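Abbfa_003403 (PDB 4ZXH) probably builds a peptide product as a four-domain nonribosomal peptide synthetase, joining condensation, adenylation, phosphopantetheine carrier and thioesterase domains in one chain. Local coordinates at residues Ile1142-Ser1147 / Phe1260-Val1265. Numbering follows the deposited sequence.
Sequences IAYEIS and FPILLV
The ring of Phe1260 lies against the helical turn 1144-1147, so that Ser1147 covers one of its faces while its edge is turned to Tyr1144. Ser1147 makes a CH-pi contact: its CB sits 3.7 Å from the centroid of the Phe1260 ring, only 17° off the normal, displaced a little toward the rim at CE1. The hydroxyl of the serine is engaged within the helix. With OG beside the backbone N (chi1 -54°), it donates to Ala1143 O at 2.7 Å. OG and the Ser1147 N-H reach this oxygen from opposite faces of the carbonyl plane, so two bonds grip it; with the hydroxyl turned back to the helix, it is CB that faces the ring.

Tyr1144 and Phe1260 form an offset edge-to-face pair, with the Phe1260 edge directed at the tyrosine face, ring planes at 79° and centroids 5.7 Å apart. The nearest atoms are Tyr1144 CE1 and Phe1260 CD2. Holding CG opposite the backbone N (chi1 -169°) swings the tyrosine ring out along the helix flank until CE1 also comes within 4.4 Å of Ile1262 CD1, the looser apolar end of the patch. The Tyr1144 hydroxyl hydrogen-bonds to Glu1258 O, just ahead of the strand, and Trp1280 adds a second edge-to-face partner.

Ile1160, on the neighbouring strand 1157-1163, touches both Ser1147 and Phe1260 and so closes the cluster from the sheet side. The contact is thus an example of a helix laid against a largely parallel sheet: helix 1138-1152, which follows the probable nucleophile elbow, packs through its flank on the entry to strand 1262-1267, as is characteristic of the alpha/beta-hydrolase fold of thioesterase domains.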
ATOM      1  N   ILE A1142     -42.505  24.894 -16.067  1.00 27.69           N
ATOM      2  CA  ILE A1142     -41.623  25.979 -15.644  1.00 23.21           C
ATOM      3  C   ILE A1142     -41.164  26.803 -16.838  1.00 37.39           C
ATOM      4  O   ILE A1142     -41.286  28.038 -16.823  1.00 32.74           O
ATOM      5  CB  ILE A1142     -40.402  25.450 -14.902  1.00 22.10           C
ATOM      6  CG1 ILE A1142     -40.840  24.784 -13.596  1.00 21.45           C
ATOM      7  CG2 ILE A1142     -39.411  26.558 -14.638  1.00 23.14           C
ATOM      8  CD1 ILE A1142     -39.720  24.198 -12.804  1.00 20.53           C
ATOM      9  N   ALA A1143     -40.672  26.117 -17.877  1.00 23.54           N
ATOM     10  CA  ALA A1143     -40.235  26.766 -19.122  1.00 24.63           C
ATOM     11  C   ALA A1143     -41.295  27.671 -19.715  1.00 29.14           C
ATOM     12  O   ALA A1143     -40.991  28.758 -20.211  1.00 27.99           O
ATOM     13  CB  ALA A1143     -39.837  25.738 -20.142  1.00 23.72           C
ATOM     14  N   TYR A1144     -42.541  27.213 -19.662  1.00 33.21           N
ATOM     15  CA  TYR A1144     -43.661  27.982 -20.181  1.00 30.21           C
ATOM     16  C   TYR A1144     -43.779  29.283 -19.411  1.00 32.53           C
ATOM     17  O   TYR A1144     -43.852  30.357 -20.014  1.00 33.71           O
ATOM     18  CB  TYR A1144     -44.950  27.171 -20.085  1.00 34.23           C
ATOM     19  CG  TYR A1144     -46.151  27.750 -20.816  1.00 33.82           C
ATOM     20  CD1 TYR A1144     -46.211  27.755 -22.206  1.00 37.08           C
ATOM     21  CD2 TYR A1144     -47.244  28.234 -20.115  1.00 30.37           C
ATOM     22  CE1 TYR A1144     -47.313  28.257 -22.877  1.00 40.01           C
ATOM     23  CE2 TYR A1144     -48.358  28.732 -20.771  1.00 32.49           C
ATOM     24  CZ  TYR A1144     -48.388  28.748 -22.150  1.00 42.93           C
ATOM     25  OH  TYR A1144     -49.498  29.247 -22.804  1.00 44.65           O
ATOM     26  N   GLU A1145     -43.760  29.193 -18.081  1.00 31.24           N
ATOM     27  CA  GLU A1145     -43.919  30.392 -17.254  1.00 41.26           C
ATOM     28  C   GLU A1145     -42.700  31.320 -17.360  1.00 39.89           C
ATOM     29  O   GLU A1145     -42.831  32.545 -17.310  1.00 36.38           O
ATOM     30  CB  GLU A1145     -44.179  30.021 -15.785  1.00 34.06           C
ATOM     31  CG  GLU A1145     -44.177  31.212 -14.823  1.00 32.29           C
ATOM     32  CD  GLU A1145     -45.286  32.232 -15.118  1.00 43.69           C
ATOM     33  OE1 GLU A1145     -46.292  31.873 -15.781  1.00 41.46           O
ATOM     34  OE2 GLU A1145     -45.150  33.396 -14.675  1.00 43.69           O
ATOM     35  N   ILE A1146     -41.516  30.741 -17.520  1.00 35.87           N
ATOM     36  CA  ILE A1146     -40.330  31.554 -17.737  1.00 37.56           C
ATOM     37  C   ILE A1146     -40.446  32.293 -19.063  1.00 39.63           C
ATOM     38  O   ILE A1146     -40.120  33.481 -19.132  1.00 43.39           O
ATOM     39  CB  ILE A1146     -39.061  30.722 -17.697  1.00 31.63           C
ATOM     40  CG1 ILE A1146     -38.734  30.391 -16.247  1.00 29.31           C
ATOM     41  CG2 ILE A1146     -37.911  31.485 -18.277  1.00 32.64           C
ATOM     42  CD1 ILE A1146     -37.477  29.609 -16.090  1.00 31.20           C
ATOM     43  N   SER A1147     -40.946  31.616 -20.096  1.00 33.81           N
ATOM     44  CA  SER A1147     -41.199  32.283 -21.373  1.00 42.06           C
ATOM     45  C   SER A1147     -42.175  33.430 -21.214  1.00 51.21           C
ATOM     46  O   SER A1147     -41.947  34.510 -21.744  1.00 62.36           O
ATOM     47  CB  SER A1147     -41.752  31.315 -22.404  1.00 43.05           C
ATOM     48  OG  SER A1147     -40.914  30.192 -22.535  1.00 44.50           O
ATOM     49  N   PHE A1260     -46.383  30.407 -27.819  1.00 49.90           N
ATOM     50  CA  PHE A1260     -44.940  30.397 -27.923  1.00 45.57           C
ATOM     51  C   PHE A1260     -44.578  29.335 -28.944  1.00 47.45           C
ATOM     52  O   PHE A1260     -45.329  28.379 -29.122  1.00 52.08           O
ATOM     53  CB  PHE A1260     -44.288  30.093 -26.575  1.00 47.55           C
ATOM     54  CG  PHE A1260     -44.453  31.175 -25.564  1.00 55.67           C
ATOM     55  CD1 PHE A1260     -43.597  32.265 -25.556  1.00 59.33           C
ATOM     56  CD2 PHE A1260     -45.439  31.094 -24.597  1.00 58.55           C
ATOM     57  CE1 PHE A1260     -43.739  33.272 -24.618  1.00 62.24           C
ATOM     58  CE2 PHE A1260     -45.587  32.098 -23.652  1.00 60.12           C
ATOM     59  CZ  PHE A1260     -44.737  33.187 -23.662  1.00 60.03           C
ATOM     60  N   PRO A1261     -43.434  29.488 -29.624  1.00 47.42           N
ATOM     61  CA  PRO A1261     -43.011  28.400 -30.512  1.00 48.83           C
ATOM     62  C   PRO A1261     -42.586  27.180 -29.684  1.00 44.80           C
ATOM     63  O   PRO A1261     -41.609  27.238 -28.941  1.00 40.35           O
ATOM     64  CB  PRO A1261     -41.840  29.012 -31.281  1.00 42.85           C
ATOM     65  CG  PRO A1261     -41.290  30.040 -30.358  1.00 39.59           C
ATOM     66  CD  PRO A1261     -42.431  30.563 -29.537  1.00 45.55           C
ATOM     67  N   ILE A1262     -43.342  26.094 -29.794  1.00 45.62           N
ATOM     68  CA  ILE A1262     -43.174  24.947 -28.907  1.00 41.98           C
ATOM     69  C   ILE A1262     -42.956  23.649 -29.659  1.00 33.32           C
ATOM     70  O   ILE A1262     -43.643  23.367 -30.642  1.00 40.74           O
ATOM     71  CB  ILE A1262     -44.410  24.771 -27.996  1.00 39.00           C
ATOM     72  CG1 ILE A1262     -44.517  25.925 -27.006  1.00 38.61           C
ATOM     73  CG2 ILE A1262     -44.352  23.459 -27.236  1.00 28.30           C
ATOM     74  CD1 ILE A1262     -45.782  25.883 -26.209  1.00 34.66           C
ATOM     75  N   LEU A1263     -41.999  22.858 -29.193  1.00 30.15           N
ATOM     76  CA  LEU A1263     -41.864  21.474 -29.634  1.00 32.87           C
ATOM     77  C   LEU A1263     -42.314  20.567 -28.498  1.00 39.81           C
ATOM     78  O   LEU A1263     -41.680  20.543 -27.431  1.00 42.27           O
ATOM     79  CB  LEU A1263     -40.422  21.154 -30.041  1.00 27.64           C
ATOM     80  CG  LEU A1263     -40.089  19.685 -30.307  1.00 26.79           C
ATOM     81  CD1 LEU A1263     -40.872  19.191 -31.498  1.00 31.37           C
ATOM     82  CD2 LEU A1263     -38.591  19.500 -30.536  1.00 26.54           C
ATOM     83  N   LEU A1264     -43.416  19.844 -28.710  1.00 33.27           N
ATOM     84  CA  LEU A1264     -43.892  18.893 -27.706  1.00 32.16           C
ATOM     85  C   LEU A1264     -43.610  17.452 -28.117  1.00 35.95           C
ATOM     86  O   LEU A1264     -44.171  16.957 -29.097  1.00 42.19           O
ATOM     87  CB  LEU A1264     -45.383  19.080 -27.451  1.00 31.77           C
ATOM     88  CG  LEU A1264     -46.035  18.029 -26.545  1.00 30.09           C
ATOM     89  CD1 LEU A1264     -45.465  18.067 -25.163  1.00 29.61           C
ATOM     90  CD2 LEU A1264     -47.534  18.226 -26.507  1.00 31.78           C
ATOM     91  N   VAL A1265     -42.729  16.791 -27.375  1.00 23.00           N
ATOM     92  CA  VAL A1265     -42.382  15.400 -27.642  1.00 24.88           C
ATOM     93  C   VAL A1265     -43.240  14.500 -26.755  1.00 33.33           C
ATOM     94  O   VAL A1265     -43.118  14.524 -25.528  1.00 33.96           O
ATOM     95  CB  VAL A1265     -40.870  15.124 -27.384  1.00 21.64           C
ATOM     96  CG1 VAL A1265     -40.542  13.668 -27.605  1.00 21.40           C
ATOM     97  CG2 VAL A1265     -39.993  15.995 -28.289  1.00 22.56           C
TER